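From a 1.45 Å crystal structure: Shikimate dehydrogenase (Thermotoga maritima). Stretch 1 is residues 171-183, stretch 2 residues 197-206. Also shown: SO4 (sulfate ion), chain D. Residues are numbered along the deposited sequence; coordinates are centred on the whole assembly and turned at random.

Stretch 1 (171-183) FNTTSVGMKGEEL
Stretch 2 197-206: YDVIYFDTPL

Two strand ends set the frame. Phe 171 and Asn 172 run parallel to Tyr 197 and Asp 198, with CA atoms 4.6 Å apart for Phe 171 and Tyr 197 and 4.7 Å for Asn 172 and Asp 198. Asn 172 supplies both backbone hydrogen bonds of the register: its N donates to Tyr 197 O at 2.8 Å, and its O accepts from Val 199 N at 3.0 Å. Phe 171 CA lies 3.2 Å from Tyr 197 O, a CA-H...O contact that extends this ladder.

Tyr 197, with 70 Å² covered, shares a sheet face with Phe 171. Their differing chi1 values, t (-167°) for Tyr 197 and m (-73°) for Phe 171, accompany an offset stack: centroids 4.7 Å apart, planes at 26°, CE2 of Phe 171 at 3.4 Å from CG of Tyr 197. Tyr 197 CB sits over the Phe 171 ring, 3.8 Å from its centroid, so aliphatic and aromatic carbon share the packing. Asn 172 (chi1 t) also has 70 Å² covered and lies with Asp 198 on the other face, where its CB meets Leu 206 CD2 at 3.8 Å.

Past the strands, stretch 1 makes a type II turn from Ser 175 to Met 178, closed by Met 178 N to Ser 175 O at 3.1 Å, then an overlapping type I turn from Gly 177 to Gly 180. Ile 200 (chi1 m, chi2 t) points toward this loop; its CD1 is 3.3 Å from Val 176 O and 3.8 Å from Met 178 CG. Gly 177, at phi/psi 122/-21, suits the tight fit: a CB would come 3.0 Å from Thr 204 CG2 and 3.2 Å from Ile 200 CD1, and would jam against the preceding carbonyl.

Pro 205, with 74 Å² covered, has the most of any residue here. It opens a helix at phi/psi -52/-38, its ring C-gamma exo, and CG lies 3.4 Å from both Gly 180 O and Glu 181 O. Its CB meets Glu 182 CG at 3.8 Å.

Several polar groups are satisfied within their own stretch. Asp 198 (chi1 t) accepts from Ile 200 N through OD1 at 3.1 Å and from Thr 204 OG1 through OD2 at 2.7 Å, while Thr 204 (chi1 p) caps the helix. Glu 181 OE1 accepts from Gly 177 N and Lys 179 N, each at 2.9 Å, bracing the turns. Between the stretches, a water forms a bridge, donating to Glu 181 O at 2.9 Å and accepting from Leu 206 N at 3.0 Å.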

ATOM      1  N   PHE A 171      10.961   1.239   5.621  1.00  6.82           N
ATOM      2  CA  PHE A 171       9.619   0.911   5.152  1.00  6.69           C
ATOM      3  C   PHE A 171       9.572  -0.552   4.726  1.00  8.00           C
ATOM      4  O   PHE A 171      10.332  -0.962   3.842  1.00  9.66           O
ATOM      5  CB  PHE A 171       9.238   1.773   3.939  1.00  7.52           C
ATOM      6  CG  PHE A 171       8.932   3.213   4.264  1.00  7.37           C
ATOM      7  CD1 PHE A 171       9.952   4.102   4.592  1.00  8.99           C
ATOM      8  CD2 PHE A 171       7.627   3.690   4.199  1.00  8.92           C
ATOM      9  CE1 PHE A 171       9.673   5.437   4.879  1.00 10.21           C
ATOM     10  CE2 PHE A 171       7.339   5.026   4.485  1.00  8.03           C
ATOM     11  CZ  PHE A 171       8.365   5.899   4.825  1.00  9.11           C
ATOM     12  N   ASN A 172       8.700  -1.343   5.348  1.00  8.08           N
ATOM     13  CA  ASN A 172       8.367  -2.649   4.790  1.00  7.50           C
ATOM     14  C   ASN A 172       7.155  -2.521   3.884  1.00  7.74           C
ATOM     15  O   ASN A 172       6.102  -2.043   4.315  1.00  9.36           O
ATOM     16  CB  ASN A 172       8.089  -3.703   5.863  1.00  8.36           C
ATOM     17  CG  ASN A 172       7.548  -5.001   5.269  1.00  9.14           C
ATOM     18  OD1 ASN A 172       6.453  -5.452   5.608  1.00 13.82           O
ATOM     19  ND2 ASN A 172       8.310  -5.597   4.353  1.00  7.05           N
ATOM     20  N   THR A 173       7.305  -2.947   2.633  1.00  8.10           N
ATOM     21  CA  THR A 173       6.204  -2.901   1.669  1.00  8.96           C
ATOM     22  C   THR A 173       5.813  -4.298   1.178  1.00 10.78           C
ATOM     23  O   THR A 173       4.920  -4.446   0.336  1.00 10.94           O
ATOM     24  CB  THR A 173       6.518  -1.989   0.457  1.00  9.45           C
ATOM     25  OG1 THR A 173       7.458  -2.641  -0.408  1.00  9.92           O
ATOM     26  CG2 THR A 173       7.086  -0.645   0.911  1.00  8.87           C
ATOM     27  N   THR A 174       6.485  -5.318   1.712  1.00  9.77           N
ATOM     28  CA  THR A 174       6.233  -6.709   1.340  1.00 10.95           C
ATOM     29  C   THR A 174       5.142  -7.324   2.212  1.00 12.09           C
ATOM     30  O   THR A 174       4.638  -6.687   3.143  1.00 12.62           O
ATOM     31  CB  THR A 174       7.506  -7.583   1.476  1.00 11.63           C
ATOM     32  OG1 THR A 174       7.823  -7.761   2.865  1.00 12.05           O
ATOM     33  CG2 THR A 174       8.692  -6.950   0.762  1.00 11.97           C
ATOM     34  N   SER A 175       4.793  -8.571   1.907  1.00 13.07           N
ATOM     35  CA  SER A 175       3.856  -9.333   2.721  1.00 13.85           C
ATOM     36  C   SER A 175       4.552 -10.064   3.875  1.00 14.02           C
ATOM     37  O   SER A 175       3.895 -10.766   4.647  1.00 14.47           O
ATOM     38  CB  SER A 175       3.071 -10.320   1.856  1.00 15.12           C
ATOM     39  OG  SER A 175       2.152  -9.645   1.015  1.00 20.38           O
ATOM     40  N   VAL A 176       5.872  -9.906   3.988  1.00 13.28           N
ATOM     41  CA  VAL A 176       6.631 -10.498   5.095  1.00 12.98           C
ATOM     42  C   VAL A 176       6.194  -9.856   6.412  1.00 14.36           C
ATOM     43  O   VAL A 176       6.389  -8.654   6.623  1.00 13.92           O
ATOM     44  CB  VAL A 176       8.166 -10.349   4.910  1.00 12.86           C
ATOM     45  CG1 VAL A 176       8.918 -10.926   6.111  1.00 12.74           C
ATOM     46  CG2 VAL A 176       8.624 -11.035   3.625  1.00 13.29           C
ATOM     47  N   GLY A 177       5.602 -10.671   7.287  1.00 14.66           N
ATOM     48  CA  GLY A 177       5.058 -10.185   8.553  1.00 16.39           C
ATOM     49  C   GLY A 177       3.578 -10.483   8.708  1.00 18.30           C
ATOM     50  O   GLY A 177       3.061 -10.504   9.829  1.00 18.50           O
ATOM     51  N   MET A 178       2.898 -10.713   7.586  1.00 19.08           N
ATOM     52  CA  MET A 178       1.463 -11.010   7.586  1.00 21.78           C
ATOM     53  C   MET A 178       1.143 -12.314   8.313  1.00 22.33           C
ATOM     54  O   MET A 178       0.113 -12.422   8.981  1.00 23.46           O
ATOM     55  CB  MET A 178       0.913 -11.057   6.159  1.00 23.73           C
ATOM     56  CG  MET A 178       0.839  -9.697   5.481  1.00 29.33           C
ATOM     57  SD  MET A 178      -0.299  -9.658   4.084  1.00 37.28           S
ATOM     58  CE  MET A 178      -1.880  -9.685   4.927  1.00 35.39           C
ATOM     59  N   LYS A 179       2.032 -13.295   8.179  1.00 21.49           N
ATOM     60  CA  LYS A 179       1.874 -14.584   8.848  1.00 21.24           C
ATOM     61  C   LYS A 179       2.872 -14.734  10.002  1.00 21.21           C
ATOM     62  O   LYS A 179       3.197 -15.849  10.421  1.00 22.12           O
ATOM     63  CB  LYS A 179       2.002 -15.731   7.839  1.00 23.39           C
ATOM     64  CG  LYS A 179       0.914 -15.729   6.767  1.00 23.42           C
ATOM     65  CD  LYS A 179       1.127 -16.820   5.734  1.00 28.94           C
ATOM     66  CE  LYS A 179       0.019 -16.809   4.691  1.00 30.00           C
ATOM     67  NZ  LYS A 179       0.214 -17.864   3.658  1.00 31.56           N
ATOM     68  N   GLY A 180       3.351 -13.598  10.507  1.00 19.62           N
ATOM     69  CA  GLY A 180       4.264 -13.565  11.649  1.00 18.40           C
ATOM     70  C   GLY A 180       5.734 -13.753  11.318  1.00 18.42           C
ATOM     71  O   GLY A 180       6.539 -14.030  12.211  1.00 17.97           O
ATOM     72  N   GLU A 181       6.090 -13.602  10.042  1.00 17.79           N
ATOM     73  CA  GLU A 181       7.481 -13.760   9.601  1.00 17.51           C
ATOM     74  C   GLU A 181       8.334 -12.556   9.987  1.00 17.05           C
ATOM     75  O   GLU A 181       7.831 -11.436  10.115  1.00 16.40           O
ATOM     76  CB  GLU A 181       7.574 -13.989   8.083  1.00 18.70           C
ATOM     77  CG  GLU A 181       6.656 -15.072   7.521  1.00 17.61           C
ATOM     78  CD  GLU A 181       5.363 -14.505   6.953  1.00 20.70           C
ATOM     79  OE1 GLU A 181       4.841 -13.512   7.504  1.00 17.46           O
ATOM     80  OE2 GLU A 181       4.864 -15.064   5.953  1.00 19.95           O
ATOM     81  N   GLU A 182       9.631 -12.802  10.163  1.00 18.46           N
ATOM     82  CA  GLU A 182      10.591 -11.758  10.507  1.00 16.79           C
ATOM     83  C   GLU A 182      11.486 -11.419   9.322  1.00 16.41           C
ATOM     84  O   GLU A 182      11.842 -12.297   8.532  1.00 18.00           O
ATOM     85  CB  GLU A 182      11.468 -12.200  11.679  1.00 19.94           C
ATOM     86  CG  GLU A 182      10.727 -12.404  12.988  1.00 23.37           C
ATOM     87  CD  GLU A 182      11.641 -12.854  14.112  1.00 30.99           C
ATOM     88  OE1 GLU A 182      12.733 -12.267  14.277  1.00 37.14           O
ATOM     89  OE2 GLU A 182      11.262 -13.796  14.840  1.00 36.46           O
ATOM     90  N   LEU A 183      11.846 -10.144   9.208  1.00 13.51           N
ATOM     91  CA  LEU A 183      12.831  -9.704   8.226  1.00 13.46           C
ATOM     92  C   LEU A 183      14.241  -9.875   8.794  1.00 12.33           C
ATOM     93  O   LEU A 183      14.439  -9.745  10.006  1.00 12.60           O
ATOM     94  CB  LEU A 183      12.584  -8.242   7.832  1.00 12.98           C
ATOM     95  CG  LEU A 183      11.400  -7.953   6.899  1.00 13.85           C
ATOM     96  CD1 LEU A 183      11.023  -6.479   6.958  1.00 15.49           C
ATOM     97  CD2 LEU A 183      11.703  -8.374   5.462  1.00 11.86           C
ATOM     98  N   TYR A 197       8.170   1.914   9.377  1.00  6.95           N
ATOM     99  CA  TYR A 197       6.885   1.990   8.702  1.00  7.22           C
ATOM    100  C   TYR A 197       6.592   0.640   8.063  1.00  8.20           C
ATOM    101  O   TYR A 197       7.420   0.100   7.328  1.00  8.98           O
ATOM    102  CB  TYR A 197       6.941   3.094   7.641  1.00  7.83           C
ATOM    103  CG  TYR A 197       5.615   3.521   7.040  1.00  8.10           C
ATOM    104  CD1 TYR A 197       5.080   4.780   7.318  1.00  8.82           C
ATOM    105  CD2 TYR A 197       4.916   2.689   6.164  1.00  8.65           C
ATOM    106  CE1 TYR A 197       3.872   5.190   6.756  1.00  7.88           C
ATOM    107  CE2 TYR A 197       3.708   3.088   5.600  1.00  8.04           C
ATOM    108  CZ  TYR A 197       3.194   4.338   5.899  1.00  7.64           C
ATOM    109  OH  TYR A 197       2.000   4.732   5.342  1.00  8.22           O
ATOM    110  N   ASP A 198       5.417   0.094   8.353  1.00  8.52           N
ATOM    111  CA  ASP A 198       5.003  -1.180   7.784  1.00  9.73           C
ATOM    112  C   ASP A 198       3.661  -0.993   7.093  1.00 10.98           C
ATOM    113  O   ASP A 198       2.713  -0.493   7.699  1.00 13.39           O
ATOM    114  CB  ASP A 198       4.902  -2.244   8.885  1.00 10.61           C
ATOM    115  CG  ASP A 198       5.035  -3.663   8.353  1.00 11.89           C
ATOM    116  OD1 ASP A 198       4.578  -3.940   7.222  1.00 11.93           O
ATOM    117  OD2 ASP A 198       5.595  -4.514   9.079  1.00 12.74           O
ATOM    118  N   VAL A 199       3.584  -1.383   5.822  1.00  9.64           N
ATOM    119  CA  VAL A 199       2.337  -1.257   5.062  1.00 11.05           C
ATOM    120  C   VAL A 199       1.286  -2.264   5.529  1.00 12.36           C
ATOM    121  O   VAL A 199       0.097  -2.113   5.229  1.00 12.53           O
ATOM    122  CB  VAL A 199       2.544  -1.381   3.523  1.00 10.90           C
ATOM    123  CG1 VAL A 199       3.538  -0.333   3.021  1.00  9.86           C
ATOM    124  CG2 VAL A 199       2.984  -2.796   3.134  1.00 12.49           C
ATOM    125  N   ILE A 200       1.732  -3.291   6.254  1.00 12.59           N
ATOM    126  CA  ILE A 200       0.828  -4.292   6.812  1.00 14.48           C
ATOM    127  C   ILE A 200      -0.028  -3.659   7.904  1.00 15.32           C
ATOM    128  O   ILE A 200       0.470  -2.954   8.787  1.00 14.63           O
ATOM    129  CB  ILE A 200       1.578  -5.550   7.314  1.00 13.82           C
ATOM    130  CG1 ILE A 200       2.321  -6.211   6.147  1.00 13.84           C
ATOM    131  CG2 ILE A 200       0.607  -6.548   7.953  1.00 13.79           C
ATOM    132  CD1 ILE A 200       3.414  -7.181   6.556  1.00 13.09           C
ATOM    133  N   TYR A 201      -1.326  -3.925   7.804  1.00 18.62           N
ATOM    134  CA  TYR A 201      -2.359  -3.270   8.588  1.00 21.77           C
ATOM    135  C   TYR A 201      -2.251  -3.521  10.099  1.00 21.44           C
ATOM    136  O   TYR A 201      -2.528  -2.630  10.904  1.00 22.45           O
ATOM    137  CB  TYR A 201      -3.726  -3.712   8.047  1.00 23.20           C
ATOM    138  CG  TYR A 201      -4.903  -3.186   8.818  1.00 32.01           C
ATOM    139  CD1 TYR A 201      -5.462  -3.929   9.858  1.00 36.72           C
ATOM    140  CD2 TYR A 201      -5.458  -1.943   8.519  1.00 34.42           C
ATOM    141  CE1 TYR A 201      -6.541  -3.451  10.582  1.00 37.37           C
ATOM    142  CE2 TYR A 201      -6.542  -1.452   9.242  1.00 38.02           C
ATOM    143  CZ  TYR A 201      -7.078  -2.216  10.269  1.00 38.33           C
ATOM    144  OH  TYR A 201      -8.152  -1.754  10.994  1.00 42.56           O
ATOM    145  N   PHE A 202      -1.839  -4.734  10.467  1.00 21.44           N
ATOM    146  CA  PHE A 202      -1.795  -5.174  11.865  1.00 21.97           C
ATOM    147  C   PHE A 202      -0.357  -5.314  12.371  1.00 20.94           C
ATOM    148  O   PHE A 202       0.591  -5.229  11.586  1.00 21.78           O
ATOM    149  CB  PHE A 202      -2.558  -6.500  12.028  1.00 22.99           C
ATOM    150  CG  PHE A 202      -2.253  -7.524  10.958  1.00 23.74           C
ATOM    151  CD1 PHE A 202      -1.147  -8.365  11.070  1.00 22.98           C
ATOM    152  CD2 PHE A 202      -3.081  -7.659   9.845  1.00 24.28           C
ATOM    153  CE1 PHE A 202      -0.863  -9.313  10.087  1.00 26.77           C
ATOM    154  CE2 PHE A 202      -2.807  -8.605   8.855  1.00 28.29           C
ATOM    155  CZ  PHE A 202      -1.696  -9.434   8.979  1.00 24.92           C
ATOM    156  N   ASP A 203      -0.208  -5.522  13.681  1.00 19.94           N
ATOM    157  CA  ASP A 203       1.106  -5.696  14.305  1.00 19.95           C
ATOM    158  C   ASP A 203       1.902  -6.816  13.650  1.00 18.98           C
ATOM    159  O   ASP A 203       1.413  -7.940  13.491  1.00 20.66           O
ATOM    160  CB  ASP A 203       0.972  -5.979  15.805  1.00 22.80           C
ATOM    161  CG  ASP A 203       0.735  -4.725  16.630  1.00 24.89           C
ATOM    162  OD1 ASP A 203       0.666  -3.612  16.066  1.00 24.82           O
ATOM    163  OD2 ASP A 203       0.613  -4.858  17.867  1.00 29.85           O
ATOM    164  N   THR A 204       3.124  -6.484  13.255  1.00 16.01           N
ATOM    165  CA  THR A 204       4.067  -7.448  12.711  1.00 13.89           C
ATOM    166  C   THR A 204       5.245  -7.553  13.672  1.00 12.51           C
ATOM    167  O   THR A 204       5.429  -6.670  14.515  1.00 12.44           O
ATOM    168  CB  THR A 204       4.589  -7.002  11.330  1.00 13.76           C
ATOM    169  OG1 THR A 204       5.192  -5.705  11.439  1.00 12.80           O
ATOM    170  CG2 THR A 204       3.456  -6.943  10.319  1.00 13.58           C
ATOM    171  N   PRO A 205       6.048  -8.631  13.559  1.00 12.06           N
ATOM    172  CA  PRO A 205       7.268  -8.715  14.360  1.00 11.86           C
ATOM    173  C   PRO A 205       8.158  -7.469  14.241  1.00 12.83           C
ATOM    174  O   PRO A 205       8.749  -7.048  15.237  1.00 12.00           O
ATOM    175  CB  PRO A 205       7.973  -9.943  13.786  1.00 12.54           C
ATOM    176  CG  PRO A 205       6.858 -10.817  13.339  1.00 14.36           C
ATOM    177  CD  PRO A 205       5.812  -9.874  12.798  1.00 12.93           C
ATOM    178  N   LEU A 206       8.240  -6.892  13.040  1.00 11.71           N
ATOM    179  CA  LEU A 206       9.010  -5.667  12.811  1.00 10.89           C
ATOM    180  C   LEU A 206       8.509  -4.501  13.669  1.00 10.11           C
ATOM    181  O   LEU A 206       9.302  -3.815  14.319  1.00 10.19           O
ATOM    182  CB  LEU A 206       8.994  -5.280  11.325  1.00 10.66           C
ATOM    183  CG  LEU A 206       9.660  -3.960  10.908  1.00 11.59           C
ATOM    184  CD1 LEU A 206      11.171  -3.992  11.127  1.00 13.35           C
ATOM    185  CD2 LEU A 206       9.336  -3.633   9.460  1.00 10.84           C
TER
HETATM  186  S   SO4 D 502       4.314  -9.335  -1.640  1.00 18.25           S
HETATM  187  O1  SO4 D 502       3.669 -10.574  -2.070  1.00 24.13           O
HETATM  188  O2  SO4 D 502       4.901  -8.654  -2.795  1.00 22.06           O
HETATM  189  O3  SO4 D 502       5.366  -9.643  -0.675  1.00 19.61           O
HETATM  190  O4  SO4 D 502       3.324  -8.459  -1.021  1.00 21.69           O
HETATM  191  O   HOH W   1       6.908  -6.877   8.623  1.00 17.07           O
HETATM  192  O   HOH W   2       8.005  -8.536  10.509  1.00 13.75           O